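Local coordinates for lipoprotein (Burkholderia cenocepacia, PDB 4QHQ), which binds methionine and probably serves as the substrate-binding lipoprotein of an ABC transporter that takes up this amino acid, at residues V1-V7 / D49-F55; L77-P82 / S236-F241; Y86-F90 / L163-D167. All blocks are in the same frame, centred on the assembly; numbering follows the deposited sequence.

Interaction 1. Residues V1-V7 / D49-F55; sequences VIKVGTV and DLDANSF. With MET (methionine), chain B.
Gly5 and Asn53 lie side by side on neighbouring parallel strands, 2-7 and 52-57, of the mixed sheet in one lobe of this periplasmic-binding-protein fold. Their pairing is the tight part of the contact. Ala52 O accepts Gly5 N at 2.9 Å, and Gly5 O accepts Ser54 N. Because Gly5 has no side chain, both methyls of Leu50 can close on its backbone, CD1 of Leu50 lying 3.7 Å from Gly5 CA. On the sheet face of Val4 and Ala52 the packing is lighter; there Val4 also packs on Trp15 of helix 10-26, whose NE1 is hydrogen-bonded to Ser54 OG.

Toward the chain start the contact opens to solvent and becomes polar. Lys3 O is gripped by two successive amides, Asp51 N and Ala52 N, just where strand 52-57 begins. Asp51 OD2 takes Lys3 N at 2.9 Å through its anti lone pair in an almost straight bond (173°). The Lys3 side chain bends at chi3 (68°), which brings NZ back to Asp49 O.

At the other end Val7 CG2 packs on Phe55 CB, and CE of the bound methionine lies obliquely by the Phe55 ring. Thr6 OG1, anti to its own amide nitrogen (chi1 -162°), reaches across and donates to Ser54 O at 2.7 Å.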
loop_
_atom_site.group_PDB
_atom_site.type_symbol
_atom_site.label_atom_id
_atom_site.label_comp_id
_atom_site.label_asym_id
_atom_site.label_seq_id
_atom_site.Cartn_x
_atom_site.Cartn_y
_atom_site.Cartn_z
ATOM N N VAL A 1 10.812 21.227 13.615
ATOM C CA VAL A 1 11.257 20.168 12.724
ATOM C C VAL A 1 10.204 19.077 12.652
ATOM O O VAL A 1 9.896 18.429 13.653
ATOM C CB VAL A 1 12.576 19.551 13.204
ATOM C CG1 VAL A 1 12.963 18.391 12.315
ATOM C CG2 VAL A 1 13.670 20.594 13.224
ATOM N N ILE A 2 9.649 18.889 11.460
ATOM C CA ILE A 2 8.585 17.916 11.255
ATOM C C ILE A 2 9.128 16.584 10.746
ATOM O O ILE A 2 9.595 16.487 9.609
ATOM C CB ILE A 2 7.532 18.460 10.274
ATOM C CG1 ILE A 2 7.029 19.825 10.768
ATOM C CG2 ILE A 2 6.393 17.448 10.080
ATOM C CD1 ILE A 2 6.093 20.525 9.809
ATOM N N LYS A 3 9.055 15.562 11.597
ATOM C CA LYS A 3 9.546 14.236 11.255
ATOM C C LYS A 3 8.426 13.419 10.621
ATOM O O LYS A 3 7.403 13.134 11.254
ATOM C CB LYS A 3 10.118 13.539 12.496
ATOM C CG LYS A 3 11.281 14.278 13.153
ATOM C CD LYS A 3 11.821 13.510 14.350
ATOM C CE LYS A 3 12.505 12.224 13.914
ATOM N NZ LYS A 3 12.934 11.395 15.076
ATOM N N VAL A 4 8.613 13.075 9.353
ATOM C CA VAL A 4 7.618 12.309 8.610
ATOM C C VAL A 4 8.173 10.944 8.279
ATOM O O VAL A 4 9.184 10.839 7.591
ATOM C CB VAL A 4 7.210 13.024 7.312
ATOM C CG1 VAL A 4 6.161 12.199 6.566
ATOM C CG2 VAL A 4 6.706 14.432 7.622
ATOM N N GLY A 5 7.512 9.904 8.776
ATOM C CA GLY A 5 7.906 8.538 8.471
ATOM C C GLY A 5 7.327 8.034 7.168
ATOM O O GLY A 5 6.153 8.246 6.862
ATOM N N THR A 6 8.144 7.334 6.397
ATOM C CA THR A 6 7.646 6.751 5.168
ATOM C C THR A 6 8.398 5.466 4.884
ATOM O O THR A 6 9.339 5.137 5.602
ATOM C CB THR A 6 7.738 7.736 3.998
ATOM O OG1 THR A 6 6.874 7.281 2.946
ATOM C CG2 THR A 6 9.157 7.872 3.494
ATOM N N VAL A 7 7.957 4.731 3.871
ATOM C CA VAL A 7 8.603 3.481 3.517
ATOM C C VAL A 7 9.593 3.725 2.382
ATOM O O VAL A 7 9.283 4.426 1.416
ATOM C CB VAL A 7 7.558 2.415 3.140
ATOM C CG1 VAL A 7 8.226 1.189 2.555
ATOM C CG2 VAL A 7 6.735 2.033 4.365
ATOM N N ASP A 49 7.837 9.705 18.276
ATOM C CA ASP A 49 9.084 9.698 17.514
ATOM C C ASP A 49 8.915 10.340 16.145
ATOM O O ASP A 49 9.861 10.909 15.601
ATOM C CB ASP A 49 9.626 8.275 17.366
ATOM C CG ASP A 49 10.164 7.713 18.672
ATOM O OD1 ASP A 49 10.574 8.510 19.541
ATOM O OD2 ASP A 49 10.182 6.475 18.827
ATOM N N LEU A 50 7.712 10.230 15.587
ATOM C CA LEU A 50 7.369 10.929 14.356
ATOM C C LEU A 50 6.266 11.929 14.632
ATOM O O LEU A 50 5.496 11.778 15.583
ATOM C CB LEU A 50 6.850 9.959 13.288
ATOM C CG LEU A 50 7.748 8.813 12.826
ATOM C CD1 LEU A 50 6.955 7.816 11.986
ATOM C CD2 LEU A 50 8.967 9.352 12.064
ATOM N N ASP A 51 6.169 12.930 13.767
ATOM C CA ASP A 51 5.021 13.828 13.749
ATOM C C ASP A 51 3.924 13.430 12.749
ATOM O O ASP A 51 2.761 13.792 12.919
ATOM C CB ASP A 51 5.501 15.241 13.473
ATOM C CG ASP A 51 6.509 15.689 14.496
ATOM O OD1 ASP A 51 6.120 15.791 15.680
ATOM O OD2 ASP A 51 7.691 15.903 14.143
ATOM N N ALA A 52 4.298 12.706 11.699
ATOM C CA ALA A 52 3.336 12.238 10.725
ATOM C C ALA A 52 3.926 11.022 10.036
ATOM O O ALA A 52 5.134 10.777 10.108
ATOM C CB ALA A 52 3.036 13.325 9.698
ATOM N N ASN A 53 3.080 10.256 9.367
ATOM C CA ASN A 53 3.596 9.249 8.451
ATOM C C ASN A 53 2.812 9.243 7.158
ATOM O O ASN A 53 1.732 9.818 7.074
ATOM C CB ASN A 53 3.736 7.858 9.103
ATOM C CG ASN A 53 2.412 7.247 9.497
ATOM O OD1 ASN A 53 1.442 7.298 8.739
ATOM N ND2 ASN A 53 2.374 6.615 10.655
ATOM N N SER A 54 3.384 8.609 6.141
ATOM C CA SER A 54 2.813 8.640 4.799
ATOM C C SER A 54 3.208 7.359 4.097
ATOM O O SER A 54 4.207 7.307 3.375
ATOM C CB SER A 54 3.346 9.866 4.046
ATOM O OG SER A 54 2.822 9.985 2.730
ATOM N N PHE A 55 2.430 6.308 4.339
ATOM C CA PHE A 55 2.784 4.993 3.821
ATOM C C PHE A 55 1.598 4.047 3.662
ATOM O O PHE A 55 1.781 2.967 3.134
ATOM C CB PHE A 55 3.809 4.317 4.723
ATOM C CG PHE A 55 3.208 3.722 5.959
ATOM C CD1 PHE A 55 2.789 4.541 7.005
ATOM C CD2 PHE A 55 3.047 2.354 6.079
ATOM C CE1 PHE A 55 2.220 3.999 8.143
ATOM C CE2 PHE A 55 2.470 1.798 7.205
ATOM C CZ PHE A 55 2.068 2.619 8.245
HETATM N N MET B . 1.471 1.932 -0.633
HETATM C CA MET B . 0.802 0.686 -0.252
HETATM C C MET B . -0.342 0.378 -1.191
HETATM O O MET B . -1.065 1.294 -1.568
HETATM C CB MET B . 0.299 0.800 1.191
HETATM C CG MET B . -0.384 -0.475 1.721
HETATM S SD MET B . -1.013 -0.267 3.401
HETATM C CE MET B . 0.511 -0.110 4.337
HETATM O OXT MET B . -0.543 -0.777 -1.604
#

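Interaction 2. Residues L77-P82 / S236-F241. With MET (methionine), chain B.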
loop_
_atom_site.group_PDB
_atom_site.type_symbol
_atom_site.label_atom_id
_atom_site.label_comp_id
_atom_site.label_asym_id
_atom_site.label_seq_id
_atom_site.Cartn_x
_atom_site.Cartn_y
_atom_site.Cartn_z
ATOM N N LEU A 77 -5.351 12.694 1.679
ATOM C CA LEU A 77 -4.970 11.616 0.782
ATOM C C LEU A 77 -3.751 11.978 -0.048
ATOM O O LEU A 77 -3.477 13.162 -0.290
ATOM C CB LEU A 77 -6.141 11.270 -0.135
ATOM C CG LEU A 77 -7.413 10.780 0.553
ATOM C CD1 LEU A 77 -8.445 10.380 -0.497
ATOM C CD2 LEU A 77 -7.134 9.625 1.520
ATOM N N THR A 78 -3.031 10.947 -0.492
ATOM C CA THR A 78 -1.802 11.153 -1.243
ATOM C C THR A 78 -1.918 10.610 -2.673
ATOM O O THR A 78 -2.103 11.370 -3.617
ATOM C CB THR A 78 -0.609 10.537 -0.495
ATOM O OG1 THR A 78 -0.900 9.178 -0.156
ATOM C CG2 THR A 78 -0.345 11.298 0.797
ATOM N N TYR A 79 -1.840 9.287 -2.824
ATOM C CA TYR A 79 -2.010 8.654 -4.128
ATOM C C TYR A 79 -2.660 7.304 -3.916
ATOM O O TYR A 79 -2.651 6.772 -2.808
ATOM C CB TYR A 79 -0.663 8.454 -4.831
ATOM C CG TYR A 79 0.243 7.517 -4.097
ATOM C CD1 TYR A 79 0.183 6.140 -4.301
ATOM C CD2 TYR A 79 1.168 7.997 -3.178
ATOM C CE1 TYR A 79 1.007 5.280 -3.609
ATOM C CE2 TYR A 79 2.001 7.144 -2.487
ATOM C CZ TYR A 79 1.918 5.779 -2.711
ATOM O OH TYR A 79 2.753 4.920 -2.031
ATOM N N ILE A 80 -3.189 6.745 -5.006
ATOM C CA ILE A 80 -3.680 5.376 -5.031
ATOM C C ILE A 80 -2.823 4.576 -6.013
ATOM O O ILE A 80 -2.324 5.110 -7.014
ATOM C CB ILE A 80 -5.184 5.336 -5.404
ATOM C CG1 ILE A 80 -5.778 3.939 -5.204
ATOM C CG2 ILE A 80 -5.415 5.845 -6.829
ATOM C CD1 ILE A 80 -7.298 3.935 -5.172
ATOM N N SER A 81 -2.616 3.302 -5.705
ATOM C CA SER A 81 -1.739 2.482 -6.522
ATOM C C SER A 81 -2.302 1.075 -6.613
ATOM O O SER A 81 -2.006 0.237 -5.756
ATOM C CB SER A 81 -0.325 2.461 -5.944
ATOM O OG SER A 81 -0.327 1.973 -4.619
ATOM N N PRO A 82 -3.109 0.819 -7.644
ATOM C CA PRO A 82 -3.742 -0.494 -7.841
ATOM C C PRO A 82 -2.755 -1.648 -7.697
ATOM O O PRO A 82 -1.680 -1.644 -8.298
ATOM C CB PRO A 82 -4.268 -0.402 -9.273
ATOM C CG PRO A 82 -4.603 1.049 -9.426
ATOM C CD PRO A 82 -3.467 1.756 -8.720
ATOM N N SER A 236 1.397 3.931 -12.506
ATOM C CA SER A 236 1.194 2.924 -11.465
ATOM C C SER A 236 0.723 3.552 -10.150
ATOM O O SER A 236 0.171 2.873 -9.284
ATOM C CB SER A 236 2.477 2.134 -11.222
ATOM O OG SER A 236 3.475 2.947 -10.629
ATOM N N MET A 237 0.959 4.853 -10.004
ATOM C CA MET A 237 0.484 5.617 -8.861
ATOM C C MET A 237 -0.283 6.798 -9.429
ATOM O O MET A 237 0.185 7.466 -10.349
ATOM C CB MET A 237 1.664 6.073 -8.009
ATOM C CG MET A 237 2.335 4.922 -7.270
ATOM S SD MET A 237 4.016 5.275 -6.711
ATOM C CE MET A 237 3.766 6.766 -5.747
ATOM N N VAL A 238 -1.486 7.008 -8.909
ATOM C CA VAL A 238 -2.363 8.067 -9.377
ATOM C C VAL A 238 -2.646 9.010 -8.211
ATOM O O VAL A 238 -3.075 8.574 -7.143
ATOM C CB VAL A 238 -3.676 7.482 -9.939
ATOM C CG1 VAL A 238 -4.639 8.609 -10.291
ATOM C CG2 VAL A 238 -3.398 6.590 -11.166
ATOM N N ALA A 239 -2.378 10.298 -8.407
ATOM C CA ALA A 239 -2.571 11.264 -7.337
ATOM C C ALA A 239 -4.004 11.240 -6.834
ATOM O O ALA A 239 -4.953 11.086 -7.605
ATOM C CB ALA A 239 -2.189 12.681 -7.786
ATOM N N SER A 240 -4.156 11.404 -5.524
ATOM C CA SER A 240 -5.477 11.439 -4.916
ATOM C C SER A 240 -5.911 12.868 -4.595
ATOM O O SER A 240 -6.707 13.086 -3.689
ATOM C CB SER A 240 -5.510 10.592 -3.647
ATOM O OG SER A 240 -5.141 9.256 -3.909
ATOM N N PHE A 241 -5.404 13.818 -5.373
ATOM C CA PHE A 241 -5.720 15.231 -5.212
ATOM C C PHE A 241 -5.595 15.908 -6.562
ATOM O O PHE A 241 -5.957 17.079 -6.709
ATOM C CB PHE A 241 -4.749 15.879 -4.226
ATOM C CG PHE A 241 -3.310 15.777 -4.649
ATOM C CD1 PHE A 241 -2.732 16.764 -5.437
ATOM C CD2 PHE A 241 -2.535 14.698 -4.264
ATOM C CE1 PHE A 241 -1.408 16.676 -5.830
ATOM C CE2 PHE A 241 -1.209 14.600 -4.656
ATOM C CZ PHE A 241 -0.646 15.594 -5.442
ATOM O OXT PHE A 241 -5.123 15.315 -7.535
HETATM N N MET B . 1.471 1.932 -0.633
HETATM C CA MET B . 0.802 0.686 -0.252
HETATM C C MET B . -0.342 0.378 -1.191
HETATM O O MET B . -1.065 1.294 -1.568
HETATM C CB MET B . 0.299 0.800 1.191
HETATM C CG MET B . -0.384 -0.475 1.721
HETATM S SD MET B . -1.013 -0.267 3.401
HETATM C CE MET B . 0.511 -0.110 4.337
HETATM O OXT MET B . -0.543 -0.777 -1.604
HETATM O O HOH W 1 -0.031 0.121 -9.395
#
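Tyr79 lays one face of its ring under the methyl end of Met237, whose CE sits 3.6 Å from the ring centroid and only 6° off the normal. This CH-pi contact, with SD farther out above the same face in a Met-aromatic arrangement, flanks a short antiparallel ladder that adds strand 238-239 to the edge of the mixed sheet. The bend of Met237 at chi3 (55°) turns CE back over the ring.

Ile80 and Val238 form the hydrogen-bonded pair, each amide giving a 2.8 Å bond to the other's carbonyl, Ile80 N to Val238 O and Val238 N to Ile80 O. Their side chains run alongside each other, Ile80 CG2 against Val238 CB. Just past the ladder Ser240 N bonds to Thr78 O, while the Phe241 ring turns an edge to that same oxygen.

The ladder backs the methionine pocket. Tyr79 OH is hydrogen-bonded to Asp11, which would help to fix the ring near the ligand amino group, and Ser81 OG lies 3.2 Å from O of the bound methionine. Beyond Ser81 the two segments are joined by a water that donates both to Pro82 O, at 2.7 Å, and to Ser236 O.

Interaction 3. Residues Y86-F90 / L163-D167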
loop_
_atom_site.group_PDB
_atom_site.type_symbol
_atom_site.label_atom_id
_atom_site.label_comp_id
_atom_site.label_asym_id
_atom_site.label_seq_id
_atom_site.Cartn_x
_atom_site.Cartn_y
_atom_site.Cartn_z
ATOM N N TYR A 86 1.868 -10.604 -10.163
ATOM C CA TYR A 86 3.119 -10.715 -10.902
ATOM C C TYR A 86 3.517 -12.167 -11.012
ATOM O O TYR A 86 3.176 -12.979 -10.161
ATOM C CB TYR A 86 4.244 -9.926 -10.219
ATOM C CG TYR A 86 3.910 -8.472 -10.102
ATOM C CD1 TYR A 86 3.181 -8.001 -9.027
ATOM C CD2 TYR A 86 4.262 -7.581 -11.107
ATOM C CE1 TYR A 86 2.827 -6.667 -8.931
ATOM C CE2 TYR A 86 3.916 -6.261 -11.032
ATOM C CZ TYR A 86 3.211 -5.802 -9.935
ATOM O OH TYR A 86 2.869 -4.476 -9.867
ATOM N N SER A 87 4.225 -12.490 -12.087
ATOM C CA SER A 87 4.691 -13.846 -12.308
ATOM C C SER A 87 5.911 -13.837 -13.195
ATOM O O SER A 87 5.991 -13.085 -14.163
ATOM C CB SER A 87 3.594 -14.695 -12.936
ATOM O OG SER A 87 4.061 -16.018 -13.158
ATOM N N LYS A 88 6.863 -14.698 -12.862
ATOM C CA LYS A 88 8.028 -14.912 -13.701
ATOM C C LYS A 88 7.816 -16.120 -14.584
ATOM O O LYS A 88 8.699 -16.468 -15.359
ATOM C CB LYS A 88 9.267 -15.172 -12.839
ATOM C CG LYS A 88 9.709 -13.994 -12.000
ATOM C CD LYS A 88 10.141 -12.834 -12.871
ATOM C CE LYS A 88 10.502 -11.623 -12.025
ATOM N NZ LYS A 88 10.640 -10.386 -12.848
ATOM N N LYS A 89 6.660 -16.764 -14.449
ATOM C CA LYS A 89 6.443 -18.070 -15.065
ATOM C C LYS A 89 5.214 -18.147 -15.974
ATOM O O LYS A 89 5.135 -19.039 -16.822
ATOM C CB LYS A 89 6.373 -19.158 -13.981
ATOM C CG LYS A 89 7.512 -19.081 -12.961
ATOM C CD LYS A 89 7.475 -20.228 -11.957
ATOM C CE LYS A 89 8.587 -20.081 -10.918
ATOM N NZ LYS A 89 8.578 -21.187 -9.921
ATOM N N PHE A 90 4.264 -17.230 -15.805
ATOM C CA PHE A 90 3.014 -17.267 -16.574
ATOM C C PHE A 90 2.562 -15.874 -16.985
ATOM O O PHE A 90 2.810 -14.909 -16.271
ATOM C CB PHE A 90 1.926 -17.962 -15.753
ATOM C CG PHE A 90 2.275 -19.378 -15.395
ATOM C CD1 PHE A 90 2.196 -20.382 -16.350
ATOM C CD2 PHE A 90 2.717 -19.704 -14.115
ATOM C CE1 PHE A 90 2.536 -21.691 -16.045
ATOM C CE2 PHE A 90 3.058 -21.028 -13.808
ATOM C CZ PHE A 90 2.961 -22.018 -14.772
ATOM N N LEU A 163 9.430 -14.438 -5.931
ATOM C CA LEU A 163 8.894 -14.619 -7.280
ATOM C C LEU A 163 9.484 -15.802 -8.042
ATOM O O LEU A 163 8.793 -16.420 -8.851
ATOM C CB LEU A 163 9.051 -13.344 -8.100
ATOM C CG LEU A 163 7.877 -12.388 -7.908
ATOM C CD1 LEU A 163 8.116 -11.085 -8.654
ATOM C CD2 LEU A 163 6.570 -13.040 -8.379
ATOM N N SER A 164 10.750 -16.126 -7.788
ATOM C CA SER A 164 11.388 -17.255 -8.472
ATOM C C SER A 164 10.824 -18.606 -8.027
ATOM O O SER A 164 10.982 -19.612 -8.721
ATOM C CB SER A 164 12.908 -17.238 -8.280
ATOM O OG SER A 164 13.262 -17.390 -6.912
ATOM N N ASP A 165 10.145 -18.612 -6.883
ATOM C CA ASP A 165 9.723 -19.858 -6.248
ATOM C C ASP A 165 8.205 -19.997 -6.100
ATOM O O ASP A 165 7.729 -20.877 -5.374
ATOM C CB ASP A 165 10.378 -19.995 -4.865
ATOM C CG ASP A 165 11.856 -20.338 -4.940
ATOM O OD1 ASP A 165 12.508 -19.980 -5.945
ATOM O OD2 ASP A 165 12.372 -20.979 -3.996
ATOM N N VAL A 166 7.448 -19.139 -6.778
ATOM C CA VAL A 166 5.992 -19.266 -6.808
ATOM C C VAL A 166 5.511 -19.069 -8.233
ATOM O O VAL A 166 6.255 -18.600 -9.097
ATOM C CB VAL A 166 5.277 -18.233 -5.898
ATOM C CG1 VAL A 166 5.674 -18.421 -4.438
ATOM C CG2 VAL A 166 5.575 -16.819 -6.355
ATOM N N ASP A 167 4.261 -19.431 -8.485
ATOM C CA ASP A 167 3.719 -19.263 -9.826
ATOM C C ASP A 167 3.147 -17.870 -10.073
ATOM O O ASP A 167 3.129 -17.400 -11.211
ATOM C CB ASP A 167 2.721 -20.374 -10.125
ATOM C CG ASP A 167 3.370 -21.727 -10.053
ATOM O OD1 ASP A 167 4.432 -21.879 -10.690
ATOM O OD2 ASP A 167 2.861 -22.610 -9.332
HETATM O O HOH W 2 6.540 -16.137 -10.357
HETATM O O HOH W 3 6.542 -22.019 -8.540
#
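Neither backbone is regular where Lys88 and Lys89 face Leu163 and Asp167: the segments meet as two loops, with the CA atoms of Lys89 and Asp167 6.0 Å apart. Ser87 holds the first loop in shape and ties it to the second. Its OG accepts from both Lys89 N and Phe90 N, forming an ST turn and an ST motif, and Ser87 OG donates to Asp167 O at 2.6 Å. With chi1 at 180°, OG lies opposite the serine's own amide nitrogen, beside its carbonyl carbon.

Lys89 stretches fully extended beyond CG along the second loop. Lys89 NZ reaches Ser164 O at 3.1 Å, coming from above the carbonyl plane. NZ also donates to a water, which in turn bonds weakly to Asp167 OD1. Lys89 NZ and Asp167 OD1 stay 4.3 Å apart, beyond a salt bridge. A second water bridges the loops, accepting from Lys88 N and donating to Leu163 O and Val166 O.

Phe90 and Asp167 run side by side, ring and carboxylate planes 70° apart, with Asp167 OD1 at the ring edge 3.5 Å from Phe90 CE2. Leu163 points toward the first loop, CD2 against Tyr86 O and CB against Lys88 CG. The junction lies at the ends of adjacent antiparallel strands 84-86 and 168-171 in the five-stranded sheet: Leu163 also packs on Ala169 and Ile171, and Asp167 OD2 binds the amide of Lys101 at the start of strand 101-105.

How the interactions relate
Interactions 1 and 2 belong to the same six-stranded sheet, with centres about 18 Å apart; strand 199-204 runs between strands 52-57 and 72-80, and the two contacts touch where Ser54 OG packs on Thr78 CG2. Both reach the bound methionine. Interaction 3 lies at the margin of the five-stranded sheet, its centre about 34 Å from that of interaction 1 and about 26 Å from that of interaction 2. Along the chain, interaction 1 closes first; the chain then leaves residues 77-82, makes all of interaction 3, and returns to pair residues 236-241. The last strand thus returns to the first sheet after the chain has passed through the second, as in two-lobed binding proteins that hold their ligand between lobes.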